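Local coordinates for BH1408 protein (Bacillus halodurans, PDB 4E0A) that probably transfers acetyl groups to amines as a member of the GNAT acetyltransferase family, at the interface of chains A and B. Sequence-based numbering; all coordinates share one arbitrary frame. Chains: chain A/B, BH1408 protein.

Contact 1: the interface of chains A and B. Residues chain A 145-148; chain B 151-153.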
# COMPACT_ATOMS: atom_id res chain seq x y z
N MSE A 145 10.64 3.18 12.89
CA MSE A 145 9.84 2.57 11.82
C MSE A 145 10.70 2.01 10.69
O MSE A 145 11.77 2.53 10.38
CB MSE A 145 8.77 3.53 11.29
CG MSE A 145 7.81 4.00 12.38
SE MSE A 145 6.08 4.53 11.66
CE MSE A 145 5.19 2.78 11.58
N ARG A 146 10.22 0.94 10.07
CA ARG A 146 10.93 0.34 8.94
C ARG A 146 9.98 0.06 7.78
O ARG A 146 8.76 -0.04 7.99
CB ARG A 146 11.64 -0.95 9.39
CG ARG A 146 10.71 -2.08 9.77
CD ARG A 146 11.29 -2.97 10.87
NE ARG A 146 11.36 -2.29 12.16
CZ ARG A 146 11.47 -2.90 13.33
NH1 ARG A 146 11.51 -4.23 13.39
NH2 ARG A 146 11.52 -2.20 14.45
N CYS A 147 10.52 -0.04 6.57
CA CYS A 147 9.69 -0.29 5.39
C CYS A 147 9.25 -1.74 5.36
O CYS A 147 10.08 -2.66 5.44
CB CYS A 147 10.43 0.07 4.09
SG CYS A 147 9.45 -0.24 2.59
N GLN A 148 7.94 -1.94 5.25
CA GLN A 148 7.38 -3.27 5.14
C GLN A 148 7.31 -3.68 3.67
O GLN A 148 7.77 -4.76 3.28
CB GLN A 148 5.99 -3.29 5.74
CG GLN A 148 5.35 -4.66 5.76
CD GLN A 148 3.88 -4.57 6.14
OE1 GLN A 148 3.01 -4.49 5.27
NE2 GLN A 148 3.61 -4.56 7.43
N THR B 151 4.64 1.32 2.74
CA THR B 151 4.02 1.01 4.02
C THR B 151 5.13 0.87 5.02
O THR B 151 6.08 0.10 4.80
CB THR B 151 3.25 -0.31 3.95
OG1 THR B 151 2.27 -0.26 2.92
CG2 THR B 151 2.57 -0.60 5.30
N MSE B 152 5.02 1.60 6.11
CA MSE B 152 6.00 1.53 7.18
C MSE B 152 5.39 0.85 8.36
O MSE B 152 4.17 0.90 8.55
CB MSE B 152 6.40 2.94 7.54
CG MSE B 152 6.64 3.66 6.28
SE MSE B 152 8.53 3.73 6.15
CE MSE B 152 8.40 5.45 6.99
N GLU B 153 6.24 0.18 9.16
CA GLU B 153 5.75 -0.60 10.28
C GLU B 153 6.62 -0.45 11.51
O GLU B 153 7.84 -0.26 11.40
CB GLU B 153 5.67 -2.09 9.91
CG GLU B 153 7.02 -2.68 9.55
CD GLU B 153 6.96 -4.10 9.02
OE1 GLU B 153 5.93 -4.80 9.22
OE2 GLU B 153 7.96 -4.53 8.41
O HOH W 1 10.41 -4.73 7.69
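A:Arg146 and B:Glu153 pair through their backbones in an antiparallel register: A:Arg146 N gives a bond of 3.0 Å to B:Glu153 O, and B:Glu153 N returns one to A:Arg146 O. Two residues away in each strand, A:Gln148 N donates to B:Thr151 O at 2.8 Å. On one face of this pairing the B:Glu153 side chain rises across A:Gln148, the two crossing at about a right angle with amide and carboxylate planes 73° apart. A:Gln148 NE2 donates to B:Glu153 OE1 at 2.9 Å, the carboxylate oxygen lying in the amide plane while the nitrogen sits above the carboxylate plane. The CG of B:Glu153 stands between its N and carbonyl carbon (chi1 61°), which lays the chain over A:Arg146 O and brings CD to 3.5 Å from A:Gln148 CB. A water joins B:Glu153 OE2, at 2.6 Å, to A:Cys147 O. With B:Glu153 cut back to an alanine, the A:Gln148 amide would probably lose this acceptor and the bridging water its carboxylate. Beneath the strands, A:Met145 CE packs 3.7 Å from B:Glu153 CA. The poorly ordered A:Arg146 offers its CG to B:Glu153 CG. The patch lies where strand 146-155 of chain A begins, beside the later half of the same strand in chain B.

Contact 2: the interface of chains A and B. Residues chain A 129, 137, 140, 146-147; chain B 152.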
# COMPACT_ATOMS: atom_id res chain seq x y z
N VAL A 129 3.49 6.24 3.50
CA VAL A 129 4.09 7.53 3.20
C VAL A 129 4.55 7.58 1.73
O VAL A 129 5.05 6.59 1.19
CB VAL A 129 5.25 7.83 4.18
CG1 VAL A 129 6.36 6.78 4.02
CG2 VAL A 129 5.77 9.24 3.96
N LYS A 137 9.68 10.56 6.10
CA LYS A 137 10.48 9.34 6.20
C LYS A 137 11.55 9.43 7.30
O LYS A 137 11.73 8.50 8.09
CB LYS A 137 11.10 8.97 4.85
CG LYS A 137 10.06 8.49 3.82
CD LYS A 137 10.70 7.79 2.62
CE LYS A 137 11.31 8.77 1.64
NZ LYS A 137 11.76 8.09 0.38
N TYR A 140 9.79 9.21 10.72
CA TYR A 140 9.39 7.85 11.08
C TYR A 140 10.58 6.91 11.27
O TYR A 140 10.55 6.03 12.14
CB TYR A 140 8.35 7.31 10.08
CG TYR A 140 7.04 8.05 10.21
CD1 TYR A 140 6.35 8.04 11.42
CD2 TYR A 140 6.51 8.79 9.16
CE1 TYR A 140 5.16 8.74 11.58
CE2 TYR A 140 5.30 9.50 9.31
CZ TYR A 140 4.65 9.47 10.52
OH TYR A 140 3.47 10.14 10.71
N ARG A 146 10.22 0.94 10.07
CA ARG A 146 10.93 0.34 8.94
C ARG A 146 9.98 0.06 7.78
O ARG A 146 8.76 -0.04 7.99
CB ARG A 146 11.64 -0.95 9.39
CG ARG A 146 10.71 -2.08 9.77
CD ARG A 146 11.29 -2.97 10.87
NE ARG A 146 11.36 -2.29 12.16
CZ ARG A 146 11.47 -2.90 13.33
NH1 ARG A 146 11.51 -4.23 13.39
NH2 ARG A 146 11.52 -2.20 14.45
N CYS A 147 10.52 -0.04 6.57
CA CYS A 147 9.69 -0.29 5.39
C CYS A 147 9.25 -1.74 5.36
O CYS A 147 10.08 -2.66 5.44
CB CYS A 147 10.43 0.07 4.09
SG CYS A 147 9.45 -0.24 2.59
N MSE B 152 5.02 1.60 6.11
CA MSE B 152 6.00 1.53 7.18
C MSE B 152 5.39 0.85 8.36
O MSE B 152 4.17 0.90 8.55
CB MSE B 152 6.40 2.94 7.54
CG MSE B 152 6.64 3.66 6.28
SE MSE B 152 8.53 3.73 6.15
CE MSE B 152 8.40 5.45 6.99
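The C-terminal strand 146-155 of chain B sends the selenomethionine B:Met152 into chain A, over strand 124-130 and helix 134-142, elements within the GNAT family region. Its terminal methyl makes the apolar contact: CE lies 3.6 Å from A:Tyr140 CB and 3.8 Å from A:Val129 CG1. The side chain reaches them by turning twice beyond CG, which itself stands opposite the carbonyl carbon (chi1 -45°). The bends at chi2 (-104°) and chi3 bring the methyl up to the helix, while CG remains 3.9 Å from A:Val129 CG1. Thus one valine methyl touches two parts of the selenomethionine chain, which passes it at a slant. That valine branch, CG1, lies between the backbone N and carbonyl carbon of A:Val129 and faces the partner. A:Tyr140 meets the methyl with its beta carbon, close to the helix backbone, and its ring plays no part in the nearest contact. A:Lys137, one turn earlier on the helix, borders the same pocket with its backbone: its CA is 4.5 Å from B:Met152 CE, so this is a looser neighbour. On the strand side, A:Cys147 CA lies 4.3 Å from the selenium SE of B:Met152, and the two residues form an antiparallel beta bridge. In the deposited pair of chains the pocket packs the strand of one against the helix and strand of the other, and is likely to steady a dimer if one forms.

Contact 3: the interface of chains A and B. Residues chain A 149-152; chain B 146-150.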
# COMPACT_ATOMS: atom_id res chain seq x y z
N LYS A 149 6.70 -2.82 2.87
CA LYS A 149 6.53 -3.06 1.44
C LYS A 149 6.36 -1.72 0.75
O LYS A 149 6.10 -0.70 1.40
CB LYS A 149 5.31 -3.96 1.18
CG LYS A 149 4.00 -3.42 1.76
CD LYS A 149 2.82 -4.32 1.38
CE LYS A 149 1.58 -4.00 2.21
NZ LYS A 149 0.98 -2.69 1.82
N GLN A 150 6.49 -1.72 -0.56
CA GLN A 150 6.31 -0.48 -1.28
C GLN A 150 5.50 -0.65 -2.55
O GLN A 150 5.53 -1.71 -3.19
CB GLN A 150 7.66 0.17 -1.57
CG GLN A 150 8.56 -0.64 -2.46
CD GLN A 150 9.94 -0.04 -2.53
OE1 GLN A 150 10.60 -0.09 -3.57
NE2 GLN A 150 10.39 0.54 -1.42
N THR A 151 4.77 0.39 -2.90
CA THR A 151 4.03 0.44 -4.15
C THR A 151 4.95 0.98 -5.21
O THR A 151 5.53 2.06 -5.06
CB THR A 151 2.82 1.37 -4.05
OG1 THR A 151 1.97 0.93 -2.99
CG2 THR A 151 2.05 1.39 -5.38
N MSE A 152 5.10 0.23 -6.29
CA MSE A 152 5.91 0.70 -7.38
C MSE A 152 5.02 1.10 -8.54
O MSE A 152 3.90 0.61 -8.65
CB MSE A 152 6.85 -0.42 -7.75
CG MSE A 152 7.33 -0.97 -6.47
SE MSE A 152 9.12 -0.42 -6.42
CE MSE A 152 9.52 -2.06 -7.34
N ARG B 146 9.52 2.76 -10.30
CA ARG B 146 10.07 3.46 -9.16
C ARG B 146 9.07 3.47 -8.03
O ARG B 146 7.88 3.20 -8.24
CB ARG B 146 10.52 4.88 -9.54
CG ARG B 146 9.41 5.92 -9.72
CD ARG B 146 8.53 5.66 -10.95
NE ARG B 146 9.30 5.48 -12.18
CZ ARG B 146 9.30 6.34 -13.19
NH1 ARG B 146 8.58 7.46 -13.13
NH2 ARG B 146 10.02 6.08 -14.28
N CYS B 147 9.55 3.74 -6.82
CA CYS B 147 8.68 3.74 -5.66
C CYS B 147 7.73 4.92 -5.71
O CYS B 147 8.15 6.06 -5.90
CB CYS B 147 9.50 3.80 -4.36
SG CYS B 147 8.45 3.65 -2.90
N GLN B 148 6.45 4.63 -5.55
CA GLN B 148 5.43 5.65 -5.42
C GLN B 148 5.24 5.99 -3.96
O GLN B 148 5.25 7.16 -3.56
CB GLN B 148 4.11 5.13 -5.96
CG GLN B 148 2.97 6.15 -5.88
CD GLN B 148 1.65 5.53 -6.24
OE1 GLN B 148 0.92 5.06 -5.37
NE2 GLN B 148 1.35 5.49 -7.53
N LYS B 149 5.01 4.96 -3.16
CA LYS B 149 4.79 5.13 -1.72
C LYS B 149 5.18 3.85 -1.00
O LYS B 149 5.39 2.82 -1.62
CB LYS B 149 3.33 5.49 -1.43
CG LYS B 149 2.31 4.39 -1.73
CD LYS B 149 0.88 4.86 -1.47
CE LYS B 149 -0.12 3.99 -2.24
NZ LYS B 149 0.07 2.54 -1.91
N GLN B 150 5.28 3.92 0.32
CA GLN B 150 5.64 2.71 1.06
C GLN B 150 4.89 2.57 2.37
O GLN B 150 4.53 3.57 3.02
CB GLN B 150 7.15 2.64 1.28
CG GLN B 150 7.72 3.82 2.01
CD GLN B 150 9.23 3.69 2.20
OE1 GLN B 150 9.70 3.50 3.31
NE2 GLN B 150 9.97 3.78 1.11
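A:Gln150 CB and B:Gln150 CB meet 3.8 Å apart where the two strands pass each other, forming with B:Cys147 the apolar centre of the patch. The same carbon of A:Gln150 touches B:Cys147 SG at 3.8 Å, the sulfur being turned opposite its backbone N (chi1 -175°). The two glutamines cross at a slant; A:Gln150 is poorly ordered, so the 38° between their amide planes is only approximate. Farther out, A:Thr151 packs its CB against B:Lys149 CG, also at 3.8 Å, and lays CG2 alongside the side chain of B:Gln148. Backbone bonds flank these contacts: A:Thr151 N donates to B:Lys149 O at 2.8 Å, and B:Gln148 N donates to A:Thr151 O. At the polar rim, B:Lys149 runs nearly straight to CE and then bends at chi4 (55°), carrying its amine back to the partner strand. There NZ donates to the hydroxyl OG1 of A:Thr151 at 2.7 Å. The same lysine thus meets A:Thr151 twice, through its stem at CB and its amine at OG1. A leucine in place of B:Lys149 would probably leave the A:Thr151 hydroxyl OG1 without its amine donor. The patch sits at the middle of strand 146-155 in both chains: A:Gln150 bridges B:Gln150 in the antiparallel pairing, which places the two-fold axis relating the two chains here.

Contact 4: the interface of chains A and B. Residues chain A 22, 31-34; chain B 82-84.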
# COMPACT_ATOMS: atom_id res chain seq x y z
N HIS A 22 -1.81 18.33 2.64
CA HIS A 22 -2.43 18.00 1.36
C HIS A 22 -1.81 18.81 0.23
O HIS A 22 -1.46 18.26 -0.82
CB HIS A 22 -3.93 18.22 1.34
CG HIS A 22 -4.57 17.66 0.11
ND1 HIS A 22 -4.63 16.30 -0.13
CD2 HIS A 22 -5.09 18.26 -0.99
CE1 HIS A 22 -5.21 16.09 -1.30
NE2 HIS A 22 -5.50 17.25 -1.84
N ASP A 31 -0.48 14.46 -10.07
CA ASP A 31 -1.10 13.44 -10.90
C ASP A 31 -1.99 12.55 -10.05
O ASP A 31 -2.90 11.89 -10.57
CB ASP A 31 -0.03 12.62 -11.65
CG ASP A 31 0.99 11.98 -10.72
OD1 ASP A 31 1.35 12.59 -9.69
OD2 ASP A 31 1.43 10.86 -11.03
N ILE A 32 -1.74 12.55 -8.74
CA ILE A 32 -2.50 11.73 -7.81
C ILE A 32 -3.42 12.62 -6.98
O ILE A 32 -4.60 12.31 -6.80
CB ILE A 32 -1.54 10.90 -6.89
CG1 ILE A 32 -0.73 9.89 -7.73
CG2 ILE A 32 -2.31 10.18 -5.78
CD1 ILE A 32 0.11 8.93 -6.92
N PHE A 33 -2.87 13.73 -6.49
CA PHE A 33 -3.57 14.58 -5.53
C PHE A 33 -4.16 15.81 -6.20
O PHE A 33 -3.60 16.37 -7.13
CB PHE A 33 -2.63 14.97 -4.38
CG PHE A 33 -2.15 13.80 -3.58
CD1 PHE A 33 -0.93 13.18 -3.88
CD2 PHE A 33 -2.91 13.29 -2.55
CE1 PHE A 33 -0.51 12.09 -3.16
CE2 PHE A 33 -2.49 12.19 -1.81
CZ PHE A 33 -1.28 11.59 -2.12
N ARG A 34 -5.32 16.24 -5.70
CA ARG A 34 -6.05 17.33 -6.31
C ARG A 34 -6.28 18.44 -5.28
O ARG A 34 -6.61 18.16 -4.12
CB ARG A 34 -7.39 16.80 -6.83
CG ARG A 34 -8.22 17.78 -7.63
CD ARG A 34 -9.55 17.13 -8.02
NE ARG A 34 -10.39 18.02 -8.81
CZ ARG A 34 -11.25 18.89 -8.29
NH1 ARG A 34 -11.38 19.00 -6.96
NH2 ARG A 34 -11.98 19.66 -9.09
N THR B 82 -10.41 15.56 -3.41
CA THR B 82 -8.99 15.72 -3.13
C THR B 82 -8.10 14.72 -3.86
O THR B 82 -6.89 14.72 -3.66
CB THR B 82 -8.69 15.65 -1.61
OG1 THR B 82 -9.01 14.34 -1.11
CG2 THR B 82 -9.51 16.69 -0.87
N MSE B 83 -8.69 13.86 -4.71
CA MSE B 83 -7.88 12.91 -5.49
C MSE B 83 -8.27 12.91 -6.96
O MSE B 83 -9.46 12.92 -7.31
CB MSE B 83 -7.98 11.47 -4.95
CG MSE B 83 -7.69 11.31 -3.46
SE MSE B 83 -5.83 11.58 -3.01
CE MSE B 83 -5.13 9.83 -3.48
N GLN B 84 -7.26 12.90 -7.83
CA GLN B 84 -7.50 12.80 -9.26
C GLN B 84 -8.16 11.47 -9.57
O GLN B 84 -7.88 10.47 -8.92
CB GLN B 84 -6.19 12.91 -10.04
CG GLN B 84 -5.37 14.15 -9.73
CD GLN B 84 -6.03 15.42 -10.22
OE1 GLN B 84 -7.16 15.42 -10.71
NE2 GLN B 84 -5.32 16.53 -10.09
O HOH W 2 -5.61 9.92 -7.42
O HOH W 3 -9.12 17.36 -11.31
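B:Met83 and B:Gln84 bury most surface in this patch, inserting against the segment of chain A that holds A:Ile32, A:Phe33 and A:Arg34. The selenium of B:Met83 lies 3.4 Å from A:Phe33 CD2, above the ring plane and just outside its rim, the two side chains running alongside in the same direction. Bends at chi2 (-70°) and chi3 then carry CE to 3.7 Å from A:Ile32 CG2, a methyl that also rests over one face of the phenyl ring near its rim. B:Gln84 N donates to A:Ile32 O at 2.9 Å from above the carbonyl plane. Its side chain folds back at chi2 (-68°) and crosses A:Arg34 at about a right angle, with CD 3.9 Å from A:Arg34 CB. A water links B:Gln84 OE1 to A:Arg34 NE, and another joins B:Gln84 O to A:Ile32 O. On the other flank, A:Arg34 N donates to B:Thr82 O at 3.0 Å. The B:Thr82 O also lies in the plane of the A:His22 ring, at its edge. A bond within chain A, 2.7 Å from A:His22 NE2 to A:Arg34 O, holds the imidazole against this segment. Through the antiparallel bridge of A:Phe33 with B:Met83, the patch gives the two chains a further contact away from the C-terminal strands, which would support a dimer if one forms.

Contacts 1, 2 and 3 draw on strand 146-155 from both chains and what it packs against. Contacts 1 and 2 have C-alpha centres about 4 Å apart and share A:Arg146, A:Cys147 and B:Met152, describing the paired backbones and the pocket beside them. Contact 3 lies about 11 Å from either, where the strand pairs with its own copy. Contact 4, about 17 Å from contact 3 and 23 Å from contact 1, uses loop segments and A:His22 of helix 11-28. Two-fold symmetry repeats each patch with the chains exchanged, so paired strands flanked by contact 4 and its twin would plausibly support a dimer, though the assembly alone does not prove one.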